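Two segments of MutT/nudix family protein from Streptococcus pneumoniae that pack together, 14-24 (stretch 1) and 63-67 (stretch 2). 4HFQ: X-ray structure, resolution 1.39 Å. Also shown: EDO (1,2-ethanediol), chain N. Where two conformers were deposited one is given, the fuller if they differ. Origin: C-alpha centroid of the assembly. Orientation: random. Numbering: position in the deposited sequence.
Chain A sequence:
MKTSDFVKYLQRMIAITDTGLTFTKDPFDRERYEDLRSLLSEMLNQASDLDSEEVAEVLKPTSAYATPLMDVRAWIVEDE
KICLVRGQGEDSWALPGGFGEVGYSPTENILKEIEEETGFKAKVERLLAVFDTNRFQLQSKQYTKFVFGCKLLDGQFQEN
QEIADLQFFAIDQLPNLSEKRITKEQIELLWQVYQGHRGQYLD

Stretch 1 14-24: IAITDTGLTFT
Stretch 2 (63-67) SAYAT

Residues 14-23 form the closing turns of a helix that begins earlier in the chain (phi/psi near -63/-42 through Thr-22, relaxing to -104/-20 at Phe-23), and Thr-24 leaves it at -71/153. Residues 63-67 belong to no regular helix or strand; Ser-63 is extended (-158/156), Ala-64 turns at -71/-19, and Tyr-65, Ala-66 and Thr-67 open out again (-118/115, -83/102, -132/164). The loop passes across the helix, Ala-15 CA lying 5.3 Å from Ala-66 CA and Thr-22 CA 6.1 Å from Ala-64 CA, and together they bury 285 Å². Ala-66 is the most covered residue. Its CB points toward the helix, 3.9 Å from Ala-15 CB and 3.7 Å from Ala-15 O, so two small methyl side chains allow close backbone approach. Thr-19 (chi1 m) directs OG1 to Ala-15 O one turn back, a 2.8 Å hydrogen bond that supplements the helical bond from Thr-19 N to Ala-15 O (3.0 Å). The same OG1 accepts from a water at 2.8 Å, and that water accepts from Ala-66 N at 2.9 Å, bridging helix and loop. A 1,2-ethanediol donates a hydrogen bond from its O1 to Ala-66 O at 2.7 Å. Thr-22 (chi1 m), pointing toward the loop, makes the only direct hydrogen bond between the stretches: OG1 donates to Ala-64 O at a short 2.6 Å, and lies 3.7 Å from Ala-64 CB. Its methyl CG2 meets Tyr-65 CE1 at 3.7 Å. Tyr-65 (chi1 m, chi2 -85°) starts away from the helix, but its ring swings back; Phe-23 (chi1 m, chi2 -78°) brings CZ to 3.7 Å from Tyr-65 CE1, near the plane of the tyrosine ring. The ring planes meet obliquely at 69°, centroids 5.9 Å apart. Tyr-65 N donates to Ser-63 OG (chi1 t) at 3.0 Å, bracing the turn.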

# COMPACT_ATOMS: atom_id res chain seq x y z
N ILE A 14 0.97 -7.74 -12.50
CA ILE A 14 2.25 -8.12 -11.91
C ILE A 14 2.03 -8.62 -10.48
O ILE A 14 2.54 -9.67 -10.09
CB ILE A 14 3.27 -6.95 -11.95
CG1 ILE A 14 3.72 -6.69 -13.40
CG2 ILE A 14 4.46 -7.24 -11.03
CD1 ILE A 14 4.37 -5.34 -13.62
N ALA A 15 1.24 -7.89 -9.70
CA ALA A 15 1.01 -8.28 -8.32
C ALA A 15 0.31 -9.64 -8.19
O ALA A 15 0.71 -10.46 -7.36
CB ALA A 15 0.23 -7.19 -7.60
N ILE A 16 -0.71 -9.90 -9.01
CA ILE A 16 -1.41 -11.17 -8.95
C ILE A 16 -0.50 -12.33 -9.33
O ILE A 16 -0.47 -13.37 -8.65
CB ILE A 16 -2.67 -11.17 -9.85
CG1 ILE A 16 -3.69 -10.10 -9.40
CG2 ILE A 16 -3.29 -12.56 -9.81
CD1 ILE A 16 -4.78 -9.80 -10.43
N THR A 17 0.25 -12.13 -10.41
CA THR A 17 1.15 -13.15 -10.91
C THR A 17 2.24 -13.49 -9.89
O THR A 17 2.57 -14.66 -9.67
CB THR A 17 1.72 -12.70 -12.26
OG1 THR A 17 0.65 -12.50 -13.20
CG2 THR A 17 2.68 -13.74 -12.79
N ASP A 18 2.77 -12.47 -9.22
CA ASP A 18 3.77 -12.66 -8.18
C ASP A 18 3.19 -13.37 -6.96
O ASP A 18 3.84 -14.24 -6.38
CB ASP A 18 4.43 -11.31 -7.87
CG ASP A 18 5.30 -10.83 -9.05
OD1 ASP A 18 5.41 -11.55 -10.07
OD2 ASP A 18 5.87 -9.74 -8.98
N THR A 19 1.95 -13.04 -6.62
CA THR A 19 1.26 -13.73 -5.53
C THR A 19 1.07 -15.21 -5.89
O THR A 19 1.30 -16.09 -5.04
CB THR A 19 -0.09 -13.05 -5.25
OG1 THR A 19 0.16 -11.68 -4.91
CG2 THR A 19 -0.83 -13.71 -4.11
N GLY A 20 0.72 -15.49 -7.15
CA GLY A 20 0.62 -16.88 -7.62
C GLY A 20 1.96 -17.61 -7.49
O GLY A 20 1.99 -18.74 -7.00
N LEU A 21 3.05 -16.98 -7.88
CA LEU A 21 4.35 -17.65 -7.77
C LEU A 21 4.71 -17.97 -6.34
O LEU A 21 5.27 -19.04 -6.06
CB LEU A 21 5.43 -16.83 -8.45
CG LEU A 21 5.31 -16.82 -9.97
CD1 LEU A 21 6.18 -15.72 -10.57
CD2 LEU A 21 5.65 -18.20 -10.54
N THR A 22 4.41 -17.05 -5.42
CA THR A 22 4.73 -17.28 -4.02
C THR A 22 3.86 -18.35 -3.38
O THR A 22 4.36 -19.17 -2.60
CB THR A 22 4.66 -15.95 -3.25
OG1 THR A 22 5.75 -15.15 -3.70
CG2 THR A 22 4.79 -16.16 -1.73
N PHE A 23 2.59 -18.40 -3.74
CA PHE A 23 1.63 -19.23 -3.01
C PHE A 23 1.21 -20.53 -3.65
O PHE A 23 0.71 -21.41 -2.95
CB PHE A 23 0.39 -18.42 -2.65
CG PHE A 23 0.62 -17.44 -1.55
CD1 PHE A 23 0.68 -17.87 -0.23
CD2 PHE A 23 0.86 -16.09 -1.83
CE1 PHE A 23 0.91 -16.96 0.80
CE2 PHE A 23 1.10 -15.19 -0.81
CZ PHE A 23 1.13 -15.63 0.51
N THR A 24 1.37 -20.68 -4.96
CA THR A 24 0.92 -21.94 -5.56
C THR A 24 1.80 -23.12 -5.17
O THR A 24 3.00 -22.95 -4.92
CB THR A 24 0.79 -21.85 -7.09
OG1 THR A 24 0.07 -23.01 -7.54
CG2 THR A 24 2.14 -21.84 -7.78
N SER A 63 9.88 -8.11 -3.81
CA SER A 63 9.50 -8.89 -2.63
C SER A 63 8.78 -10.16 -3.09
O SER A 63 8.20 -10.18 -4.17
CB SER A 63 8.54 -8.06 -1.74
OG SER A 63 7.97 -8.79 -0.65
N ALA A 64 8.79 -11.19 -2.25
CA ALA A 64 7.93 -12.36 -2.46
C ALA A 64 6.44 -12.05 -2.20
O ALA A 64 5.57 -12.79 -2.66
CB ALA A 64 8.38 -13.53 -1.58
N TYR A 65 6.16 -10.97 -1.49
CA TYR A 65 4.78 -10.59 -1.15
C TYR A 65 4.48 -9.25 -1.77
O TYR A 65 5.09 -8.24 -1.39
CB TYR A 65 4.60 -10.57 0.38
CG TYR A 65 4.97 -11.91 0.94
CD1 TYR A 65 4.03 -12.94 0.98
CD2 TYR A 65 6.28 -12.18 1.33
CE1 TYR A 65 4.37 -14.21 1.44
CE2 TYR A 65 6.64 -13.45 1.79
CZ TYR A 65 5.68 -14.46 1.85
OH TYR A 65 6.04 -15.71 2.31
N ALA A 66 3.55 -9.25 -2.71
CA ALA A 66 3.17 -8.06 -3.47
C ALA A 66 2.16 -7.23 -2.69
O ALA A 66 0.99 -7.57 -2.61
CB ALA A 66 2.60 -8.46 -4.83
N THR A 67 2.63 -6.16 -2.08
CA THR A 67 1.75 -5.22 -1.36
C THR A 67 2.14 -3.81 -1.79
O THR A 67 3.22 -3.58 -2.30
CB THR A 67 1.85 -5.32 0.20
OG1 THR A 67 3.02 -4.66 0.68
CG2 THR A 67 1.85 -6.79 0.69
C1 EDO N . -0.38 -10.18 -1.36
O1 EDO N . -0.91 -8.86 -1.10
C2 EDO N . -1.36 -11.27 -0.93
O2 EDO N . -2.68 -10.97 -1.39
O HOH W 1 1.74 -11.54 -2.60